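Local structure of glucokinase (Enterococcus faecalis, 2QM1) at residues T37-I51 / N91-I104. The protein probably phosphorylates glucose with ATP as a glucokinase of the ROK family, and binds zinc and magnesium ions. Numbering follows the deposited sequence. Where two conformers were deposited one is given.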
ATOM      1  N   THR B  37       6.924 -23.923 -21.472  1.00 48.48           N
ATOM      2  CA  THR B  37       6.024 -22.884 -21.912  1.00 48.89           C
ATOM      3  C   THR B  37       6.361 -22.640 -23.386  1.00 49.41           C
ATOM      4  O   THR B  37       7.451 -22.189 -23.676  1.00 49.97           O
ATOM      5  CB  THR B  37       6.225 -21.614 -21.064  1.00 49.17           C
ATOM      6  OG1 THR B  37       6.270 -21.956 -19.665  1.00 47.79           O
ATOM      7  CG2 THR B  37       5.108 -20.569 -21.317  1.00 48.24           C
ATOM      8  N   ASN B  38       5.439 -22.979 -24.296  1.00 49.77           N
ATOM      9  CA  ASN B  38       5.573 -22.671 -25.731  1.00 50.12           C
ATOM     10  C   ASN B  38       5.101 -21.255 -26.036  1.00 50.88           C
ATOM     11  O   ASN B  38       3.902 -20.999 -26.073  1.00 51.07           O
ATOM     12  CB  ASN B  38       4.781 -23.691 -26.571  1.00 50.00           C
ATOM     13  CG  ASN B  38       5.034 -23.553 -28.077  1.00 49.35           C
ATOM     14  OD1 ASN B  38       5.891 -22.805 -28.505  1.00 51.07           O
ATOM     15  ND2 ASN B  38       4.280 -24.274 -28.866  1.00 47.70           N
ATOM     16  N   ILE B  39       6.042 -20.343 -26.272  1.00 52.32           N
ATOM     17  CA  ILE B  39       5.722 -18.939 -26.563  1.00 53.41           C
ATOM     18  C   ILE B  39       5.626 -18.562 -28.071  1.00 53.95           C
ATOM     19  O   ILE B  39       5.358 -17.386 -28.424  1.00 54.20           O
ATOM     20  CB  ILE B  39       6.654 -17.937 -25.795  1.00 53.38           C
ATOM     21  CG1 ILE B  39       8.086 -17.941 -26.362  1.00 54.53           C
ATOM     22  CG2 ILE B  39       6.643 -18.210 -24.269  1.00 52.90           C
ATOM     23  CD1 ILE B  39       8.770 -16.591 -26.311  1.00 53.39           C
ATOM     24  N   LEU B  40       5.823 -19.561 -28.926  0.50 53.93           N
ATOM     25  CA  LEU B  40       5.834 -19.399 -30.376  0.50 53.97           C
ATOM     26  C   LEU B  40       4.446 -19.073 -30.909  0.50 54.21           C
ATOM     27  O   LEU B  40       3.442 -19.533 -30.353  0.50 53.90           O
ATOM     28  CB  LEU B  40       6.342 -20.679 -31.050  0.50 53.79           C
ATOM     29  CG  LEU B  40       7.820 -21.083 -30.965  0.50 52.94           C
ATOM     30  CD1 LEU B  40       7.943 -22.548 -31.325  0.50 53.79           C
ATOM     31  CD2 LEU B  40       8.719 -20.237 -31.857  0.50 50.27           C
ATOM     32  N   GLU B  41       4.396 -18.302 -31.998  1.00 54.16           N
ATOM     33  CA  GLU B  41       3.120 -17.921 -32.606  1.00 54.53           C
ATOM     34  C   GLU B  41       2.284 -17.117 -31.605  1.00 53.71           C
ATOM     35  O   GLU B  41       1.188 -17.518 -31.266  1.00 54.44           O
ATOM     36  CB  GLU B  41       2.336 -19.155 -33.112  1.00 54.79           C
ATOM     37  CG  GLU B  41       2.729 -19.660 -34.501  1.00 57.44           C
ATOM     38  CD  GLU B  41       2.760 -21.197 -34.604  1.00 60.56           C
ATOM     39  OE1 GLU B  41       1.691 -21.848 -34.760  1.00 56.79           O
ATOM     40  OE2 GLU B  41       3.892 -21.749 -34.558  1.00 64.70           O
ATOM     41  N   ASP B  42       2.822 -15.992 -31.129  1.00 52.97           N
ATOM     42  CA  ASP B  42       2.088 -15.043 -30.276  1.00 52.51           C
ATOM     43  C   ASP B  42       1.443 -15.738 -29.086  1.00 51.68           C
ATOM     44  O   ASP B  42       0.371 -15.318 -28.618  1.00 52.26           O
ATOM     45  CB  ASP B  42       1.002 -14.250 -31.034  1.00 52.50           C
ATOM     46  CG  ASP B  42       1.363 -13.965 -32.485  1.00 54.57           C
ATOM     47  OD1 ASP B  42       0.527 -14.269 -33.381  1.00 58.35           O
ATOM     48  OD2 ASP B  42       2.467 -13.446 -32.737  1.00 55.92           O
ATOM     49  N   GLY B  43       2.104 -16.794 -28.611  1.00 50.39           N
ATOM     50  CA  GLY B  43       1.718 -17.507 -27.408  1.00 48.20           C
ATOM     51  C   GLY B  43       0.347 -18.159 -27.433  1.00 47.30           C
ATOM     52  O   GLY B  43      -0.231 -18.370 -26.378  1.00 46.23           O
ATOM     53  N   LYS B  44      -0.151 -18.508 -28.626  1.00 46.44           N
ATOM     54  CA  LYS B  44      -1.515 -19.055 -28.777  1.00 46.76           C
ATOM     55  C   LYS B  44      -1.615 -20.491 -28.331  1.00 46.39           C
ATOM     56  O   LYS B  44      -2.718 -20.997 -28.173  1.00 46.44           O
ATOM     57  CB  LYS B  44      -1.970 -19.000 -30.233  1.00 47.44           C
ATOM     58  CG  LYS B  44      -1.105 -19.820 -31.168  1.00 48.95           C
ATOM     59  CD  LYS B  44      -1.590 -19.698 -32.588  1.00 55.99           C
ATOM     60  CE  LYS B  44      -2.533 -20.805 -32.972  1.00 59.80           C
ATOM     61  NZ  LYS B  44      -2.854 -20.748 -34.468  1.00 64.26           N
ATOM     62  N   HIS B  45      -0.460 -21.144 -28.169  1.00 45.55           N
ATOM     63  CA  HIS B  45      -0.382 -22.560 -27.743  1.00 44.93           C
ATOM     64  C   HIS B  45      -0.363 -22.758 -26.209  1.00 43.68           C
ATOM     65  O   HIS B  45      -0.478 -23.879 -25.733  1.00 42.89           O
ATOM     66  CB  HIS B  45       0.831 -23.269 -28.412  1.00 45.96           C
ATOM     67  CG  HIS B  45       0.765 -23.288 -29.909  1.00 46.38           C
ATOM     68  ND1 HIS B  45      -0.241 -23.924 -30.600  1.00 51.77           N
ATOM     69  CD2 HIS B  45       1.553 -22.710 -30.846  1.00 48.59           C
ATOM     70  CE1 HIS B  45      -0.062 -23.756 -31.900  1.00 49.11           C
ATOM     71  NE2 HIS B  45       1.016 -23.012 -32.072  1.00 49.99           N
ATOM     72  N   ILE B  46      -0.226 -21.675 -25.444  1.00 42.47           N
ATOM     73  CA  ILE B  46      -0.037 -21.786 -23.987  1.00 42.01           C
ATOM     74  C   ILE B  46      -1.307 -22.327 -23.310  1.00 41.93           C
ATOM     75  O   ILE B  46      -1.304 -23.422 -22.730  1.00 41.67           O
ATOM     76  CB  ILE B  46       0.438 -20.440 -23.404  1.00 43.03           C
ATOM     77  CG1 ILE B  46       1.841 -20.134 -23.945  1.00 43.02           C
ATOM     78  CG2 ILE B  46       0.426 -20.396 -21.824  1.00 39.95           C
ATOM     79  CD1 ILE B  46       2.358 -18.743 -23.546  1.00 39.61           C
ATOM     80  N   VAL B  47      -2.406 -21.597 -23.459  1.00 40.45           N
ATOM     81  CA  VAL B  47      -3.651 -22.021 -22.868  1.00 39.37           C
ATOM     82  C   VAL B  47      -4.078 -23.404 -23.374  1.00 39.62           C
ATOM     83  O   VAL B  47      -4.448 -24.229 -22.552  1.00 38.58           O
ATOM     84  CB  VAL B  47      -4.759 -20.954 -22.956  1.00 39.90           C
ATOM     85  CG1 VAL B  47      -6.154 -21.579 -22.717  1.00 39.63           C
ATOM     86  CG2 VAL B  47      -4.458 -19.825 -21.943  1.00 37.69           C
ATOM     87  N   PRO B  48      -4.017 -23.673 -24.705  1.00 39.38           N
ATOM     88  CA  PRO B  48      -4.329 -25.067 -25.090  1.00 38.88           C
ATOM     89  C   PRO B  48      -3.393 -26.128 -24.449  1.00 38.77           C
ATOM     90  O   PRO B  48      -3.832 -27.241 -24.166  1.00 37.80           O
ATOM     91  CB  PRO B  48      -4.146 -25.045 -26.605  1.00 40.15           C
ATOM     92  CG  PRO B  48      -4.437 -23.551 -26.979  1.00 40.32           C
ATOM     93  CD  PRO B  48      -3.760 -22.828 -25.886  1.00 38.24           C
ATOM     94  N   SER B  49      -2.111 -25.804 -24.275  1.00 37.06           N
ATOM     95  CA  SER B  49      -1.202 -26.755 -23.650  1.00 36.93           C
ATOM     96  C   SER B  49      -1.587 -27.039 -22.174  1.00 36.97           C
ATOM     97  O   SER B  49      -1.399 -28.153 -21.676  1.00 37.46           O
ATOM     98  CB  SER B  49       0.251 -26.302 -23.772  1.00 36.07           C
ATOM     99  OG  SER B  49       0.496 -25.239 -22.907  1.00 34.69           O
ATOM    100  N   ILE B  50      -2.159 -26.037 -21.507  1.00 37.12           N
ATOM    101  CA  ILE B  50      -2.529 -26.151 -20.104  1.00 36.71           C
ATOM    102  C   ILE B  50      -3.771 -27.019 -20.042  1.00 37.17           C
ATOM    103  O   ILE B  50      -3.853 -27.927 -19.217  1.00 36.48           O
ATOM    104  CB  ILE B  50      -2.773 -24.739 -19.490  1.00 36.97           C
ATOM    105  CG1 ILE B  50      -1.442 -23.925 -19.434  1.00 34.99           C
ATOM    106  CG2 ILE B  50      -3.482 -24.827 -18.157  1.00 34.45           C
ATOM    107  CD1 ILE B  50      -1.627 -22.416 -18.871  1.00 34.94           C
ATOM    108  N   ILE B  51      -4.731 -26.730 -20.927  1.00 37.00           N
ATOM    109  CA  ILE B  51      -5.954 -27.528 -21.034  1.00 36.93           C
ATOM    110  C   ILE B  51      -5.630 -28.999 -21.304  1.00 38.22           C
ATOM    111  O   ILE B  51      -6.130 -29.909 -20.607  1.00 37.91           O
ATOM    112  CB  ILE B  51      -6.830 -26.974 -22.159  1.00 38.00           C
ATOM    113  CG1 ILE B  51      -7.382 -25.570 -21.765  1.00 34.71           C
ATOM    114  CG2 ILE B  51      -7.902 -28.025 -22.567  1.00 34.75           C
ATOM    115  CD1 ILE B  51      -8.084 -24.824 -22.937  1.00 37.48           C
ATOM    116  N   ASN B  91       6.415 -10.984 -22.137  1.00 59.49           N
ATOM    117  CA  ASN B  91       7.341 -12.116 -22.129  1.00 58.99           C
ATOM    118  C   ASN B  91       6.753 -13.418 -22.655  1.00 57.69           C
ATOM    119  O   ASN B  91       7.484 -14.349 -22.979  1.00 58.33           O
ATOM    120  CB  ASN B  91       7.926 -12.342 -20.726  1.00 60.22           C
ATOM    121  CG  ASN B  91       6.849 -12.524 -19.645  1.00 62.60           C
ATOM    122  OD1 ASN B  91       5.930 -11.715 -19.501  1.00 63.85           O
ATOM    123  ND2 ASN B  91       6.991 -13.586 -18.856  1.00 68.29           N
ATOM    124  N   LEU B  92       5.432 -13.468 -22.750  1.00 55.75           N
ATOM    125  CA  LEU B  92       4.730 -14.641 -23.238  1.00 53.62           C
ATOM    126  C   LEU B  92       4.377 -14.486 -24.711  1.00 52.71           C
ATOM    127  O   LEU B  92       3.929 -15.441 -25.339  1.00 51.99           O
ATOM    128  CB  LEU B  92       3.464 -14.891 -22.405  1.00 52.18           C
ATOM    129  CG  LEU B  92       3.633 -15.450 -20.983  1.00 51.67           C
ATOM    130  CD1 LEU B  92       2.279 -15.740 -20.309  1.00 45.48           C
ATOM    131  CD2 LEU B  92       4.533 -16.709 -20.950  1.00 49.60           C
ATOM    132  N   ASN B  93       4.599 -13.283 -25.246  1.00 52.09           N
ATOM    133  CA  ASN B  93       4.159 -12.898 -26.588  1.00 51.54           C
ATOM    134  C   ASN B  93       2.655 -12.650 -26.673  1.00 51.19           C
ATOM    135  O   ASN B  93       2.110 -12.580 -27.757  1.00 51.01           O
ATOM    136  CB  ASN B  93       4.543 -13.956 -27.668  1.00 51.22           C
ATOM    137  CG  ASN B  93       6.037 -13.983 -28.008  1.00 52.00           C
ATOM    138  OD1 ASN B  93       6.731 -12.955 -27.926  1.00 51.71           O
ATOM    139  ND2 ASN B  93       6.535 -15.168 -28.428  1.00 47.34           N
ATOM    140  N   TRP B  94       1.964 -12.556 -25.544  1.00 51.33           N
ATOM    141  CA  TRP B  94       0.581 -12.081 -25.563  1.00 51.06           C
ATOM    142  C   TRP B  94       0.613 -10.570 -25.725  1.00 51.76           C
ATOM    143  O   TRP B  94       0.959  -9.877 -24.800  1.00 52.17           O
ATOM    144  CB  TRP B  94      -0.154 -12.458 -24.279  1.00 50.93           C
ATOM    145  CG  TRP B  94      -0.338 -13.944 -24.104  1.00 49.42           C
ATOM    146  CD1 TRP B  94      -0.176 -14.902 -25.058  1.00 48.04           C
ATOM    147  CD2 TRP B  94      -0.729 -14.628 -22.912  1.00 47.57           C
ATOM    148  NE1 TRP B  94      -0.424 -16.145 -24.537  1.00 47.84           N
ATOM    149  CE2 TRP B  94      -0.773 -16.006 -23.220  1.00 49.32           C
ATOM    150  CE3 TRP B  94      -1.059 -14.212 -21.617  1.00 47.95           C
ATOM    151  CZ2 TRP B  94      -1.139 -16.972 -22.283  1.00 50.08           C
ATOM    152  CZ3 TRP B  94      -1.411 -15.167 -20.682  1.00 49.53           C
ATOM    153  CH2 TRP B  94      -1.440 -16.540 -21.019  1.00 49.80           C
ATOM    154  N   THR B  95       0.294 -10.058 -26.912  1.00 51.85           N
ATOM    155  CA  THR B  95       0.311  -8.609 -27.099  1.00 52.47           C
ATOM    156  C   THR B  95      -1.106  -8.029 -27.031  1.00 52.01           C
ATOM    157  O   THR B  95      -1.339  -6.816 -27.048  1.00 51.57           O
ATOM    158  CB  THR B  95       1.001  -8.232 -28.410  1.00 52.77           C
ATOM    159  OG1 THR B  95       0.374  -8.945 -29.488  1.00 55.19           O
ATOM    160  CG2 THR B  95       2.479  -8.598 -28.337  1.00 53.19           C
ATOM    161  N   THR B  96      -2.049  -8.929 -26.891  1.00 51.43           N
ATOM    162  CA  THR B  96      -3.444  -8.598 -26.955  1.00 51.54           C
ATOM    163  C   THR B  96      -4.052  -9.192 -25.671  1.00 50.28           C
ATOM    164  O   THR B  96      -3.492 -10.150 -25.138  1.00 49.17           O
ATOM    165  CB  THR B  96      -3.910  -9.257 -28.268  1.00 52.80           C
ATOM    166  OG1 THR B  96      -3.942  -8.288 -29.354  1.00 57.60           O
ATOM    167  CG2 THR B  96      -5.129 -10.059 -28.148  1.00 50.96           C
ATOM    168  N   VAL B  97      -5.160  -8.631 -25.179  1.00 49.25           N
ATOM    169  CA  VAL B  97      -5.839  -9.139 -23.958  1.00 48.43           C
ATOM    170  C   VAL B  97      -6.280 -10.617 -24.154  1.00 47.36           C
ATOM    171  O   VAL B  97      -6.954 -10.944 -25.145  1.00 47.47           O
ATOM    172  CB  VAL B  97      -7.100  -8.301 -23.611  1.00 48.30           C
ATOM    173  CG1 VAL B  97      -7.663  -8.693 -22.284  1.00 49.41           C
ATOM    174  CG2 VAL B  97      -6.810  -6.803 -23.614  1.00 52.85           C
ATOM    175  N   GLN B  98      -5.914 -11.489 -23.217  1.00 45.39           N
ATOM    176  CA  GLN B  98      -6.234 -12.904 -23.313  1.00 43.87           C
ATOM    177  C   GLN B  98      -7.410 -13.302 -22.393  1.00 42.66           C
ATOM    178  O   GLN B  98      -7.373 -13.031 -21.173  1.00 42.98           O
ATOM    179  CB  GLN B  98      -4.999 -13.758 -23.018  1.00 44.59           C
ATOM    180  CG  GLN B  98      -3.804 -13.527 -23.988  1.00 45.65           C
ATOM    181  CD  GLN B  98      -4.153 -13.826 -25.433  1.00 47.56           C
ATOM    182  OE1 GLN B  98      -4.451 -14.979 -25.808  1.00 46.61           O
ATOM    183  NE2 GLN B  98      -4.097 -12.788 -26.268  1.00 46.37           N
ATOM    184  N   PRO B  99      -8.454 -13.917 -22.981  1.00 40.40           N
ATOM    185  CA  PRO B  99      -9.656 -14.369 -22.264  1.00 39.83           C
ATOM    186  C   PRO B  99      -9.394 -15.736 -21.618  1.00 39.82           C
ATOM    187  O   PRO B  99     -10.134 -16.685 -21.866  1.00 38.82           O
ATOM    188  CB  PRO B  99     -10.701 -14.501 -23.384  1.00 39.63           C
ATOM    189  CG  PRO B  99      -9.910 -14.875 -24.585  1.00 38.38           C
ATOM    190  CD  PRO B  99      -8.541 -14.200 -24.432  1.00 40.64           C
ATOM    191  N   VAL B 100      -8.374 -15.799 -20.761  1.00 39.06           N
ATOM    192  CA  VAL B 100      -7.869 -17.060 -20.262  1.00 39.65           C
ATOM    193  C   VAL B 100      -8.925 -17.798 -19.466  1.00 38.66           C
ATOM    194  O   VAL B 100      -9.084 -18.987 -19.610  1.00 38.72           O
ATOM    195  CB  VAL B 100      -6.630 -16.841 -19.336  1.00 38.68           C
ATOM    196  CG1 VAL B 100      -6.242 -18.128 -18.635  1.00 41.04           C
ATOM    197  CG2 VAL B 100      -5.408 -16.315 -20.137  1.00 41.06           C
ATOM    198  N   LYS B 101      -9.651 -17.074 -18.629  1.00 38.65           N
ATOM    199  CA  LYS B 101     -10.638 -17.707 -17.793  1.00 40.27           C
ATOM    200  C   LYS B 101     -11.674 -18.352 -18.699  1.00 40.75           C
ATOM    201  O   LYS B 101     -12.021 -19.535 -18.541  1.00 40.79           O
ATOM    202  CB  LYS B 101     -11.313 -16.679 -16.863  1.00 40.25           C
ATOM    203  CG  LYS B 101     -12.539 -17.293 -16.114  1.00 40.12           C
ATOM    204  CD  LYS B 101     -13.140 -16.337 -15.051  1.00 40.34           C
ATOM    205  CE  LYS B 101     -14.439 -16.927 -14.508  1.00 44.16           C
ATOM    206  NZ  LYS B 101     -15.115 -15.960 -13.599  1.00 51.15           N
ATOM    207  N   GLU B 102     -12.168 -17.564 -19.662  1.00 40.39           N
ATOM    208  CA  GLU B 102     -13.162 -18.066 -20.589  1.00 41.84           C
ATOM    209  C   GLU B 102     -12.710 -19.365 -21.281  1.00 41.17           C
ATOM    210  O   GLU B 102     -13.466 -20.328 -21.327  1.00 41.76           O
ATOM    211  CB  GLU B 102     -13.448 -17.003 -21.627  1.00 42.71           C
ATOM    212  CG  GLU B 102     -14.828 -17.042 -22.207  1.00 49.65           C
ATOM    213  CD  GLU B 102     -15.091 -15.745 -22.947  1.00 56.27           C
ATOM    214  OE1 GLU B 102     -14.602 -15.637 -24.106  1.00 61.25           O
ATOM    215  OE2 GLU B 102     -15.741 -14.831 -22.363  1.00 56.79           O
ATOM    216  N   GLN B 103     -11.484 -19.385 -21.796  1.00 40.88           N
ATOM    217  CA  GLN B 103     -11.001 -20.526 -22.564  1.00 41.71           C
ATOM    218  C   GLN B 103     -10.901 -21.774 -21.694  1.00 40.81           C
ATOM    219  O   GLN B 103     -11.407 -22.844 -22.050  1.00 39.99           O
ATOM    220  CB  GLN B 103      -9.690 -20.184 -23.275  1.00 41.88           C
ATOM    221  CG  GLN B 103      -9.819 -18.884 -24.158  1.00 44.50           C
ATOM    222  CD  GLN B 103      -8.518 -18.334 -24.760  1.00 44.52           C
ATOM    223  OE1 GLN B 103      -8.530 -17.701 -25.856  1.00 47.32           O
ATOM    224  NE2 GLN B 103      -7.415 -18.526 -24.063  1.00 46.13           N
ATOM    225  N   ILE B 104     -10.322 -21.625 -20.513  1.00 40.37           N
ATOM    226  CA  ILE B 104     -10.085 -22.788 -19.671  1.00 39.97           C
ATOM    227  C   ILE B 104     -11.362 -23.301 -19.045  1.00 41.25           C
ATOM    228  O   ILE B 104     -11.612 -24.515 -19.002  1.00 41.91           O
ATOM    229  CB  ILE B 104      -8.987 -22.476 -18.608  1.00 39.70           C
ATOM    230  CG1 ILE B 104      -7.704 -22.164 -19.360  1.00 37.92           C
ATOM    231  CG2 ILE B 104      -8.813 -23.658 -17.590  1.00 38.11           C
ATOM    232  CD1 ILE B 104      -6.523 -21.976 -18.508  1.00 41.36           C
TER
HETATM  233  O   HOH W   1      -2.147 -16.194 -27.628  1.00 45.76           O
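Trp-94 reaches from the 91-104 segment into the turn around Gly-43 and bonds to the backbone there. Trp-94 NE1 donates to Gly-43 O at 2.9 Å. The bond is nearly straight, 165° at the hydrogen, and the oxygen lies in the ring plane, though NE1 stands above the plane of that carbonyl. Gly-43 has positive phi, and Gly-43 CA packs 3.7 Å from Leu-92 O. Gln-98 CG covers one face of the indole and Leu-92 CD1 the opposite face, each toward the rim, which helps fix the rotation of the ring. Ile-46 CG2 comes obliquely to Trp-94 CZ2, at 3.8 Å.

The tight part continues along the helices. Val-47 has CG1 anti to its backbone N (chi1 163°). Val-47 CG1 packs on Ile-104 CG1 at 3.7 Å and against the amide of Gln-103, while CG2 turns to Val-100. Ile-50 and Ile-51 extend this apolar seam along Ile-104.

The loop side is more polar and more open to solvent. Asn-93 donates from ND2 to Ile-39 O, with the oxygen close to its amide plane and ND2 above the plane of that carbonyl. The 2.5 Å from Asn-93 ND2 to Ile-39 O is doubtfully short. Ile-39 CD1 also lies against this amide. Asp-42 is exposed, and Asp-42 O accepts from a water oxygen at 2.8 Å. The same water donates to Gln-98 OE1, linking the loops beside the indole.

The contact joins helices 46-60 and 100-108, whose short segments here run 39° apart with axes 10.3 Å from each other. Both pack on the sheet of this actin-like ATPase fold that contains strands 17-24, 7-13 and 112-116. Ile-46 and Trp-94 rest on Leu-13 of strand 7-13, Ile-50 on Phe-20 of strand 17-24, and Ile-104 on Phe-112 of strand 112-116.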